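Local coordinates for solute-binding protein (Thermoactinomyces vulgaris, PDB 2ZYO) that binds maltodextrins such as maltotetraose and, as its family suggests, probably delivers them to a membrane sugar transporter, at residues E129-I134 / G248-K253; Y135-M140 / G259-V264; Q95-D100 / Y122-A127; P81-G86 / V348-I353. All coordinates share one frame; numbering follows the deposited sequence.

Contact 1: E129-I134 / G248-K253; sequences ESVALI and GPWAIK. With GLC (alpha-D-glucopyranose), chain B.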
# COMPACT_ATOMS: atom_id res chain seq x y z
N GLU A 129 4.40 0.16 -2.11
CA GLU A 129 4.40 1.40 -1.34
C GLU A 129 4.29 1.13 0.16
O GLU A 129 3.69 0.15 0.59
CB GLU A 129 3.27 2.34 -1.79
CG GLU A 129 1.86 1.76 -1.66
CD GLU A 129 0.76 2.74 -2.03
OE1 GLU A 129 0.98 3.62 -2.89
OE2 GLU A 129 -0.35 2.62 -1.46
N SER A 130 4.90 2.02 0.95
CA SER A 130 4.80 2.01 2.40
C SER A 130 5.01 3.43 2.91
O SER A 130 5.68 4.23 2.26
CB SER A 130 5.89 1.11 3.00
OG SER A 130 5.96 1.25 4.41
N VAL A 131 4.44 3.74 4.07
CA VAL A 131 4.82 4.97 4.76
C VAL A 131 6.26 4.84 5.27
O VAL A 131 6.78 3.73 5.40
CB VAL A 131 3.86 5.36 5.93
CG1 VAL A 131 2.45 5.59 5.42
CG2 VAL A 131 3.88 4.33 7.05
N ALA A 132 6.89 5.98 5.51
CA ALA A 132 8.22 6.03 6.12
C ALA A 132 8.36 7.39 6.77
O ALA A 132 7.40 8.18 6.77
CB ALA A 132 9.30 5.81 5.07
N LEU A 133 9.53 7.67 7.33
CA LEU A 133 9.78 8.97 7.93
C LEU A 133 10.28 9.93 6.86
O LEU A 133 11.42 9.83 6.40
CB LEU A 133 10.77 8.87 9.09
CG LEU A 133 10.81 10.08 10.04
CD1 LEU A 133 9.54 10.18 10.88
CD2 LEU A 133 12.04 10.01 10.92
N ILE A 134 9.40 10.85 6.44
CA ILE A 134 9.76 11.88 5.47
C ILE A 134 10.13 13.13 6.25
O ILE A 134 9.36 13.58 7.09
CB ILE A 134 8.60 12.19 4.50
CG1 ILE A 134 8.11 10.91 3.81
CG2 ILE A 134 9.02 13.24 3.48
CD1 ILE A 134 6.82 11.08 3.00
N GLY A 248 3.56 8.38 2.89
CA GLY A 248 4.02 7.53 1.79
C GLY A 248 4.56 8.29 0.60
O GLY A 248 4.54 9.52 0.58
N PRO A 249 5.05 7.55 -0.41
CA PRO A 249 5.67 8.11 -1.62
C PRO A 249 4.74 9.01 -2.44
O PRO A 249 5.22 9.84 -3.21
CB PRO A 249 6.06 6.87 -2.42
CG PRO A 249 5.21 5.77 -1.89
CD PRO A 249 5.03 6.08 -0.44
N TRP A 250 3.43 8.84 -2.25
CA TRP A 250 2.42 9.63 -2.96
C TRP A 250 2.48 11.14 -2.68
O TRP A 250 1.94 11.94 -3.44
CB TRP A 250 1.01 9.11 -2.63
CG TRP A 250 0.76 8.95 -1.15
CD1 TRP A 250 0.41 9.93 -0.27
CD2 TRP A 250 0.83 7.74 -0.39
NE1 TRP A 250 0.27 9.41 1.00
CE2 TRP A 250 0.52 8.06 0.95
CE3 TRP A 250 1.13 6.41 -0.71
CZ2 TRP A 250 0.50 7.10 1.97
CZ3 TRP A 250 1.12 5.45 0.30
CH2 TRP A 250 0.80 5.81 1.62
N ALA A 251 3.14 11.52 -1.58
CA ALA A 251 3.22 12.92 -1.17
C ALA A 251 4.52 13.61 -1.61
O ALA A 251 4.65 14.83 -1.51
CB ALA A 251 3.04 13.03 0.34
N ILE A 252 5.47 12.82 -2.10
CA ILE A 252 6.83 13.30 -2.42
C ILE A 252 6.87 14.40 -3.49
O ILE A 252 7.47 15.46 -3.27
CB ILE A 252 7.77 12.13 -2.80
CG1 ILE A 252 8.04 11.22 -1.59
CG2 ILE A 252 9.08 12.65 -3.43
CD1 ILE A 252 8.63 11.91 -0.36
N LYS A 253 6.25 14.14 -4.64
CA LYS A 253 6.25 15.10 -5.74
C LYS A 253 5.64 16.44 -5.33
O LYS A 253 6.14 17.50 -5.73
CB LYS A 253 5.54 14.53 -6.97
CG LYS A 253 6.30 13.40 -7.67
CD LYS A 253 5.66 13.01 -8.99
CE LYS A 253 6.09 13.93 -10.13
NZ LYS A 253 7.51 13.72 -10.52
C1 GLC B . -2.45 6.32 0.87
C2 GLC B . -2.64 4.86 0.38
C3 GLC B . -4.02 4.28 0.75
C4 GLC B . -4.40 4.59 2.19
C5 GLC B . -4.23 6.09 2.46
C6 GLC B . -4.58 6.49 3.88
O1 GLC B . -3.15 7.22 0.10
O2 GLC B . -2.46 4.80 -1.04
O3 GLC B . -4.00 2.87 0.57
O4 GLC B . -5.77 4.21 2.43
O5 GLC B . -2.86 6.46 2.24
O6 GLC B . -5.89 7.04 3.97

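Contact 2: Y135-M140 / G259-V264; sequences YNKKLM and GINVGV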
# COMPACT_ATOMS: atom_id res chain seq x y z
N TYR A 135 11.30 13.68 5.97
CA TYR A 135 11.78 14.82 6.75
C TYR A 135 12.31 15.98 5.92
O TYR A 135 12.73 15.81 4.77
CB TYR A 135 12.79 14.37 7.83
CG TYR A 135 14.07 13.73 7.33
CD1 TYR A 135 15.25 14.47 7.23
CD2 TYR A 135 14.11 12.38 6.99
CE1 TYR A 135 16.43 13.88 6.79
CE2 TYR A 135 15.29 11.78 6.54
CZ TYR A 135 16.44 12.54 6.45
OH TYR A 135 17.61 11.95 6.02
N ASN A 136 12.26 17.17 6.52
CA ASN A 136 12.77 18.39 5.92
C ASN A 136 14.25 18.53 6.29
O ASN A 136 14.57 18.72 7.46
CB ASN A 136 11.96 19.58 6.44
CG ASN A 136 12.35 20.90 5.78
OD1 ASN A 136 13.47 21.08 5.31
ND2 ASN A 136 11.41 21.84 5.77
N LYS A 137 15.12 18.42 5.29
CA LYS A 137 16.57 18.42 5.51
C LYS A 137 17.12 19.72 6.11
O LYS A 137 18.23 19.75 6.65
CB LYS A 137 17.33 18.06 4.23
CG LYS A 137 17.25 16.58 3.86
CD LYS A 137 17.99 16.30 2.56
CE LYS A 137 18.18 14.80 2.34
NZ LYS A 137 19.02 14.52 1.15
N LYS A 138 16.33 20.79 6.03
CA LYS A 138 16.71 22.07 6.66
C LYS A 138 16.38 22.09 8.15
O LYS A 138 16.83 22.99 8.88
CB LYS A 138 16.02 23.24 5.95
CG LYS A 138 16.48 23.46 4.51
CD LYS A 138 15.80 24.66 3.88
CE LYS A 138 16.14 24.78 2.41
NZ LYS A 138 15.36 25.86 1.75
N LEU A 139 15.60 21.11 8.61
CA LEU A 139 15.13 21.06 9.99
C LEU A 139 15.60 19.84 10.78
O LEU A 139 15.65 19.88 12.01
CB LEU A 139 13.59 21.15 10.04
CG LEU A 139 12.92 22.36 9.39
CD1 LEU A 139 11.41 22.19 9.42
CD2 LEU A 139 13.32 23.67 10.07
N MET A 140 15.93 18.77 10.08
CA MET A 140 16.37 17.52 10.71
C MET A 140 17.59 16.94 10.00
O MET A 140 17.63 16.88 8.77
CB MET A 140 15.22 16.50 10.73
CG MET A 140 15.58 15.15 11.34
SD MET A 140 14.16 14.04 11.50
CE MET A 140 13.40 14.67 12.99
N GLY A 259 9.10 23.12 -2.68
CA GLY A 259 10.45 23.61 -2.41
C GLY A 259 11.15 23.00 -1.21
O GLY A 259 12.20 23.49 -0.78
N ILE A 260 10.58 21.93 -0.67
CA ILE A 260 11.18 21.23 0.46
C ILE A 260 12.28 20.30 -0.03
O ILE A 260 12.10 19.55 -0.99
CB ILE A 260 10.13 20.43 1.29
CG1 ILE A 260 8.93 21.31 1.69
CG2 ILE A 260 10.77 19.76 2.51
CD1 ILE A 260 9.27 22.55 2.52
N ASN A 261 13.44 20.37 0.63
CA ASN A 261 14.52 19.42 0.41
C ASN A 261 14.23 18.20 1.26
O ASN A 261 14.42 18.22 2.48
CB ASN A 261 15.88 20.04 0.75
CG ASN A 261 17.06 19.19 0.28
OD1 ASN A 261 16.90 18.24 -0.49
ND2 ASN A 261 18.25 19.54 0.75
N VAL A 262 13.76 17.14 0.60
CA VAL A 262 13.16 15.99 1.27
C VAL A 262 14.16 14.87 1.52
O VAL A 262 14.92 14.47 0.63
CB VAL A 262 11.97 15.44 0.44
CG1 VAL A 262 11.36 14.21 1.09
CG2 VAL A 262 10.90 16.51 0.25
N GLY A 263 14.17 14.37 2.75
CA GLY A 263 14.85 13.13 3.09
C GLY A 263 13.83 12.07 3.46
O GLY A 263 12.72 12.41 3.89
N VAL A 264 14.19 10.80 3.28
CA VAL A 264 13.32 9.69 3.66
C VAL A 264 14.12 8.59 4.36
O VAL A 264 15.12 8.11 3.84
CB VAL A 264 12.56 9.08 2.45
CG1 VAL A 264 11.57 8.01 2.91
CG2 VAL A 264 11.83 10.16 1.66
O HOH W 1 17.48 9.22 5.22
O HOH W 2 13.69 22.27 2.85
O HOH W 3 12.74 24.63 1.99

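Contact 3: Q95-D100 / Y122-A127; sequences QPIQVD and YGLPKA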
# COMPACT_ATOMS: atom_id res chain seq x y z
N GLN A 95 -8.81 -15.02 -12.63
CA GLN A 95 -8.38 -16.41 -12.60
C GLN A 95 -6.91 -16.46 -12.20
O GLN A 95 -6.17 -15.50 -12.44
CB GLN A 95 -8.61 -17.09 -13.95
CG GLN A 95 -7.90 -16.44 -15.13
CD GLN A 95 -8.08 -17.23 -16.41
OE1 GLN A 95 -7.75 -18.41 -16.48
NE2 GLN A 95 -8.61 -16.58 -17.44
N PRO A 96 -6.47 -17.57 -11.57
CA PRO A 96 -5.07 -17.65 -11.15
C PRO A 96 -4.11 -17.62 -12.33
O PRO A 96 -4.49 -17.99 -13.45
CB PRO A 96 -4.98 -19.02 -10.47
CG PRO A 96 -6.39 -19.38 -10.14
CD PRO A 96 -7.21 -18.79 -11.23
N ILE A 97 -2.89 -17.16 -12.10
CA ILE A 97 -1.83 -17.32 -13.08
C ILE A 97 -1.02 -18.57 -12.76
O ILE A 97 -0.88 -18.96 -11.60
CB ILE A 97 -0.91 -16.08 -13.21
CG1 ILE A 97 -0.28 -15.70 -11.86
CG2 ILE A 97 -1.68 -14.91 -13.82
CD1 ILE A 97 0.94 -14.80 -11.98
N GLN A 98 -0.51 -19.20 -13.81
CA GLN A 98 0.32 -20.39 -13.66
C GLN A 98 1.73 -20.08 -14.13
O GLN A 98 2.02 -20.07 -15.33
CB GLN A 98 -0.29 -21.57 -14.42
CG GLN A 98 -1.64 -22.01 -13.85
CD GLN A 98 -2.22 -23.20 -14.58
OE1 GLN A 98 -2.85 -23.05 -15.63
NE2 GLN A 98 -2.01 -24.39 -14.02
N VAL A 99 2.60 -19.79 -13.16
CA VAL A 99 4.01 -19.56 -13.40
C VAL A 99 4.84 -20.40 -12.43
O VAL A 99 4.35 -20.77 -11.35
CB VAL A 99 4.41 -18.06 -13.26
CG1 VAL A 99 3.70 -17.22 -14.32
CG2 VAL A 99 4.11 -17.53 -11.86
N ASP A 100 6.07 -20.71 -12.82
CA ASP A 100 6.96 -21.51 -11.98
C ASP A 100 7.43 -20.71 -10.77
O ASP A 100 7.37 -19.48 -10.78
CB ASP A 100 8.18 -21.97 -12.79
CG ASP A 100 7.81 -22.78 -14.01
OD1 ASP A 100 6.75 -23.44 -14.01
OD2 ASP A 100 8.59 -22.76 -14.99
N TYR A 122 -2.45 -14.76 -8.13
CA TYR A 122 -3.31 -14.00 -9.05
C TYR A 122 -2.62 -12.93 -9.88
O TYR A 122 -3.25 -12.30 -10.74
CB TYR A 122 -4.51 -13.43 -8.29
CG TYR A 122 -5.48 -14.52 -7.94
CD1 TYR A 122 -6.47 -14.91 -8.84
CD2 TYR A 122 -5.38 -15.21 -6.73
CE1 TYR A 122 -7.35 -15.93 -8.53
CE2 TYR A 122 -6.25 -16.23 -6.41
CZ TYR A 122 -7.23 -16.59 -7.32
OH TYR A 122 -8.10 -17.61 -7.01
N GLY A 123 -1.33 -12.72 -9.66
CA GLY A 123 -0.62 -11.74 -10.46
C GLY A 123 0.86 -11.58 -10.18
O GLY A 123 1.41 -12.24 -9.30
N LEU A 124 1.47 -10.69 -10.95
CA LEU A 124 2.87 -10.32 -10.78
C LEU A 124 2.94 -8.82 -10.47
O LEU A 124 2.16 -8.04 -11.03
CB LEU A 124 3.69 -10.69 -12.02
CG LEU A 124 3.78 -12.19 -12.35
CD1 LEU A 124 4.57 -12.41 -13.63
CD2 LEU A 124 4.38 -13.00 -11.20
N PRO A 125 3.85 -8.42 -9.57
CA PRO A 125 3.82 -7.05 -9.07
C PRO A 125 4.54 -6.02 -9.94
O PRO A 125 5.52 -6.35 -10.62
CB PRO A 125 4.53 -7.17 -7.72
CG PRO A 125 5.51 -8.27 -7.92
CD PRO A 125 4.92 -9.22 -8.94
N LYS A 126 4.05 -4.79 -9.89
CA LYS A 126 4.62 -3.65 -10.61
C LYS A 126 5.21 -2.64 -9.64
O LYS A 126 6.25 -2.04 -9.92
CB LYS A 126 3.54 -2.94 -11.43
CG LYS A 126 2.79 -3.82 -12.43
CD LYS A 126 1.40 -3.25 -12.75
CE LYS A 126 1.48 -1.96 -13.56
NZ LYS A 126 0.12 -1.50 -13.97
N ALA A 127 4.54 -2.46 -8.51
CA ALA A 127 4.89 -1.40 -7.56
C ALA A 127 4.59 -1.80 -6.12
O ALA A 127 3.67 -2.57 -5.86
CB ALA A 127 4.14 -0.12 -7.92
O HOH W 4 -5.60 -12.87 -11.78

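Contact 4: P81-G86 / V348-I353; sequences PHDRLG and VPMPSI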
# COMPACT_ATOMS: atom_id res chain seq x y z
N PRO A 81 -4.74 -1.73 -6.74
CA PRO A 81 -4.13 -2.07 -5.45
C PRO A 81 -4.65 -3.40 -4.89
O PRO A 81 -5.85 -3.69 -4.99
CB PRO A 81 -4.56 -0.90 -4.56
CG PRO A 81 -4.72 0.24 -5.51
CD PRO A 81 -5.29 -0.36 -6.75
N HIS A 82 -3.75 -4.18 -4.30
CA HIS A 82 -4.02 -5.57 -3.92
C HIS A 82 -5.06 -5.74 -2.81
O HIS A 82 -5.58 -6.84 -2.62
CB HIS A 82 -2.73 -6.27 -3.49
CG HIS A 82 -2.39 -6.07 -2.05
ND1 HIS A 82 -1.73 -4.95 -1.58
CD2 HIS A 82 -2.63 -6.85 -0.96
CE1 HIS A 82 -1.58 -5.05 -0.27
NE2 HIS A 82 -2.12 -6.19 0.13
N ASP A 83 -5.34 -4.68 -2.05
CA ASP A 83 -6.23 -4.80 -0.89
C ASP A 83 -7.67 -5.18 -1.26
O ASP A 83 -8.44 -5.61 -0.40
CB ASP A 83 -6.19 -3.53 -0.03
CG ASP A 83 -6.61 -2.29 -0.79
OD1 ASP A 83 -5.85 -1.85 -1.68
OD2 ASP A 83 -7.69 -1.74 -0.48
N ARG A 84 -8.02 -5.04 -2.54
CA ARG A 84 -9.35 -5.40 -3.03
C ARG A 84 -9.34 -6.70 -3.85
O ARG A 84 -10.30 -7.01 -4.55
CB ARG A 84 -9.98 -4.25 -3.83
CG ARG A 84 -10.00 -2.90 -3.10
CD ARG A 84 -10.94 -2.88 -1.91
NE ARG A 84 -10.71 -1.72 -1.06
CZ ARG A 84 -11.47 -1.37 -0.03
NH1 ARG A 84 -12.54 -2.08 0.30
NH2 ARG A 84 -11.17 -0.29 0.68
N LEU A 85 -8.24 -7.45 -3.73
CA LEU A 85 -8.09 -8.73 -4.44
C LEU A 85 -9.14 -9.76 -4.01
O LEU A 85 -9.68 -10.47 -4.85
CB LEU A 85 -6.69 -9.30 -4.23
CG LEU A 85 -6.28 -10.56 -5.00
CD1 LEU A 85 -6.26 -10.28 -6.50
CD2 LEU A 85 -4.93 -11.06 -4.53
N GLY A 86 -9.42 -9.81 -2.71
CA GLY A 86 -10.39 -10.76 -2.16
C GLY A 86 -11.76 -10.64 -2.77
O GLY A 86 -12.37 -11.64 -3.14
N VAL A 348 4.16 -5.56 6.14
CA VAL A 348 3.26 -6.69 5.86
C VAL A 348 2.12 -6.23 4.95
O VAL A 348 1.68 -5.08 5.04
CB VAL A 348 2.71 -7.35 7.15
CG1 VAL A 348 3.81 -8.09 7.90
CG2 VAL A 348 2.02 -6.32 8.05
N PRO A 349 1.64 -7.13 4.08
CA PRO A 349 0.59 -6.72 3.14
C PRO A 349 -0.70 -6.33 3.85
O PRO A 349 -1.09 -6.99 4.82
CB PRO A 349 0.37 -7.98 2.29
CG PRO A 349 1.60 -8.80 2.48
CD PRO A 349 2.02 -8.54 3.89
N MET A 350 -1.33 -5.25 3.40
CA MET A 350 -2.68 -4.94 3.85
C MET A 350 -3.56 -6.15 3.60
O MET A 350 -3.48 -6.75 2.52
CB MET A 350 -3.24 -3.73 3.11
CG MET A 350 -2.81 -2.40 3.68
SD MET A 350 -3.55 -1.01 2.81
CE MET A 350 -2.75 -1.16 1.23
N PRO A 351 -4.39 -6.53 4.59
CA PRO A 351 -5.33 -7.63 4.39
C PRO A 351 -6.16 -7.42 3.12
O PRO A 351 -6.62 -6.31 2.86
CB PRO A 351 -6.22 -7.56 5.63
CG PRO A 351 -5.33 -6.98 6.68
CD PRO A 351 -4.49 -5.97 5.95
N SER A 352 -6.33 -8.49 2.34
CA SER A 352 -7.01 -8.40 1.06
C SER A 352 -8.38 -9.08 1.06
O SER A 352 -9.08 -9.06 0.04
CB SER A 352 -6.13 -8.99 -0.05
OG SER A 352 -5.82 -10.34 0.22
N ILE A 353 -8.76 -9.67 2.19
CA ILE A 353 -10.09 -10.29 2.31
C ILE A 353 -11.18 -9.21 2.29
O ILE A 353 -10.95 -8.09 2.73
CB ILE A 353 -10.20 -11.20 3.57
CG1 ILE A 353 -10.07 -10.39 4.87
CG2 ILE A 353 -9.18 -12.33 3.51
CD1 ILE A 353 -10.55 -11.13 6.12
O HOH W 5 -10.25 -5.34 1.51

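Contact 1: E129-I134 / G248-K253
Glu-129 and Trp-250 cross at about a right angle in the sugar pocket, and one glucose unit touches both. CG of Glu-129 sits between its own backbone N and carbonyl carbon (chi1 60°), and the chain then runs extended to the carboxylate. CB of Glu-129 packs on CG of Pro-249. The carboxylate arrives at the six-membered edge of the indole, with OE1 of Glu-129 3.5 Å from CE3 of Trp-250. The carboxylate and ring planes are turned 57° apart. The other oxygen, OE2 of Glu-129, accepts a hydrogen bond of 3.1 Å from O2 of the glucose.

Trp-250 also has its CG between backbone N and carbonyl carbon (chi1 50°). This folds the indole back over its own segment. CA of Gly-248 lies against one face, and a side chain at Gly-248 would clash with the ring. The opposite face meets the sugar, where C1 of the glucose is 3.2 Å from CZ2 of Trp-250. CG1 of Val-131 reaches CH2 of Trp-250 obliquely at 4.1 Å.

Deeper in, CD1 of Ile-134 touches CD1 of Ile-252 at 3.9 Å, and Phe-340 packs on both residues. OG of Ser-130 bonds to O of Val-131 at 2.8 Å and to OG1 of Thr-277.

No hydrogen bond joins the two segments. The aliphatic contacts behind join strand 120-136 to helix 252-257. The chemistry is that of a carbohydrate site: the rim of an aromatic face packs on C1 of the sugar, beside its ring oxygen, while a carboxylate next to it takes a hydroxyl.

Contact 2: Y135-M140 / G259-V264
Tyr-135 lays its ring over the backbone of Gly-263, its partner in an antiparallel hydrogen-bonded pair. CB leaves the strand with CG between backbone N and carbonyl carbon (chi1 62°), which turns the ring over the neighbouring strand. CG of Tyr-135 comes to 3.9 Å from O of Gly-263. CD2 lies near the same oxygen, and CE2 is 3.4 Å from C of Gly-263. CE1 and CZ sit by CA of Gly-263, whose C-H points at the ring face, a CH-pi contact of 3.8 Å from CA to the ring centroid. A side chain on Gly-263 would collide with the ring. At the tip, OH of Tyr-135 shares a water with O of Val-264.

N of Tyr-135 bonds to O of Gly-263 at 2.8 Å, and N of Gly-263 returns a bond to O of Tyr-135. N of Lys-137 bonds to O of Asn-261 at 2.9 Å. The amide of Asn-136 rests on CG2 of Ile-260, and its OD1 accepts from N of Lys-138 at 3.0 Å.

The arrangement is an antiparallel strand pair at the end of strand 120-136, where an Asx turn leads the chain out of the sheet.

Contact 3: Q95-D100 / Y122-A127
The loop 95-100, leaving strand 94-95 of the central mixed sheet, packs on the early part of strand 120-136. Tyr-122 and Pro-96 lie side by side and point the same way, with CE1 of Tyr-122 3.9 Å from CG of Pro-96. The ring also runs along the peptide before the proline: CE1 of Tyr-122 is 3.6 Å from N of Pro-96, and CD1 of Tyr-122 is 3.7 Å from O of Gln-95. The side chain of Gln-95 goes elsewhere, its NE2 bonding to O of Ser-287. An alanine in place of Tyr-122 would probably leave this side of Pro-96 without its aromatic neighbour and open a gap beside the Gln-95 to Pro-96 peptide.

Ile-97 holds the other half of the contact. Its CG1 stands between backbone N and carbonyl carbon (chi1 56°), which swings CD1 over the strand. There CD1 of Ile-97 meets C of Gly-123 at 3.7 Å and CG of Leu-124 at 3.9 Å. Leu-286 and Met-300 also pack on Ile-97, so the contact continues into strand 278-287 and helix 293-302.

No direct hydrogen bond joins the two segments. A water near the plane of the Tyr-122 ring lies 2.8 Å from O of Gln-95 and 2.6 Å from O of Tyr-122.

Contact 4: P81-G86 / V348-I353
His-82 and Met-350 make a polar link. CG of His-82 lies between its backbone N and carbonyl carbon (chi1 87°), which carries the ring across to 348-353. NE2 of His-82 donates to O of Met-350 at 2.8 Å. The bond meets a lone pair in the carbonyl plane, but it is bent (138° at the hydrogen), and the oxygen lies 27° out of the ring plane. At the other ring nitrogen, ND1 of His-82 bonds to N of Val-281, so the imidazole is held between strand 278-287 and the loop after strand 348-349. A leucine in place of His-82 would probably leave O of Met-350 and N of Val-281 without these partners.

Backbone atoms make the other polar contacts across. N of Gly-86 donates weakly to O of Ser-352 at 2.9 Å. A C-H...O contact runs from CA of Ser-352 to O of Asp-83 at 3.5 Å. One water donates to both O of Asp-83 and O of Ile-353.

In packing contacts, CB of Pro-349 touches NE2 of His-82 at 3.8 Å, and CB of Met-350 lies near the ring at CE1. CB of Ser-352 sits against O of His-82 at 3.4 Å. Gly-86 has no room for a side chain beside Ser-352.

A salt bridge within 81-86, weak as a hydrogen bond, joins NE of Arg-84 to OD2 of Asp-83. NH2 of Arg-84 also reaches a bound glucose through a weak bond.

The contact lies at the start of helix 85-90. Strand 348-349 pairs with strand 278-287, and Pro-349 and His-82 pack on helix 109-114.

Strand 120-136 runs through contacts 1, 2 and 3, and contact 4 reaches the same sheet. Contacts 1 and 2 are close, with centres about 13 Å apart. They touch where CG2 of Ile-134 meets CG1 of Val-262 at 3.5 Å. Contact 3 lies toward the other end of the strand, its centre about 37 Å from that of contact 2. It touches contact 4 through CB of Tyr-122 and CD1 of Leu-85, 4.0 Å apart. The sugar pocket brings in contacts 1 and 4, whose centres are about 19 Å apart. Contact 1 gives it Glu-129 and Trp-250, and contact 4 gives it Arg-84. Asn-173 also bonds to the glucose held by contact 1.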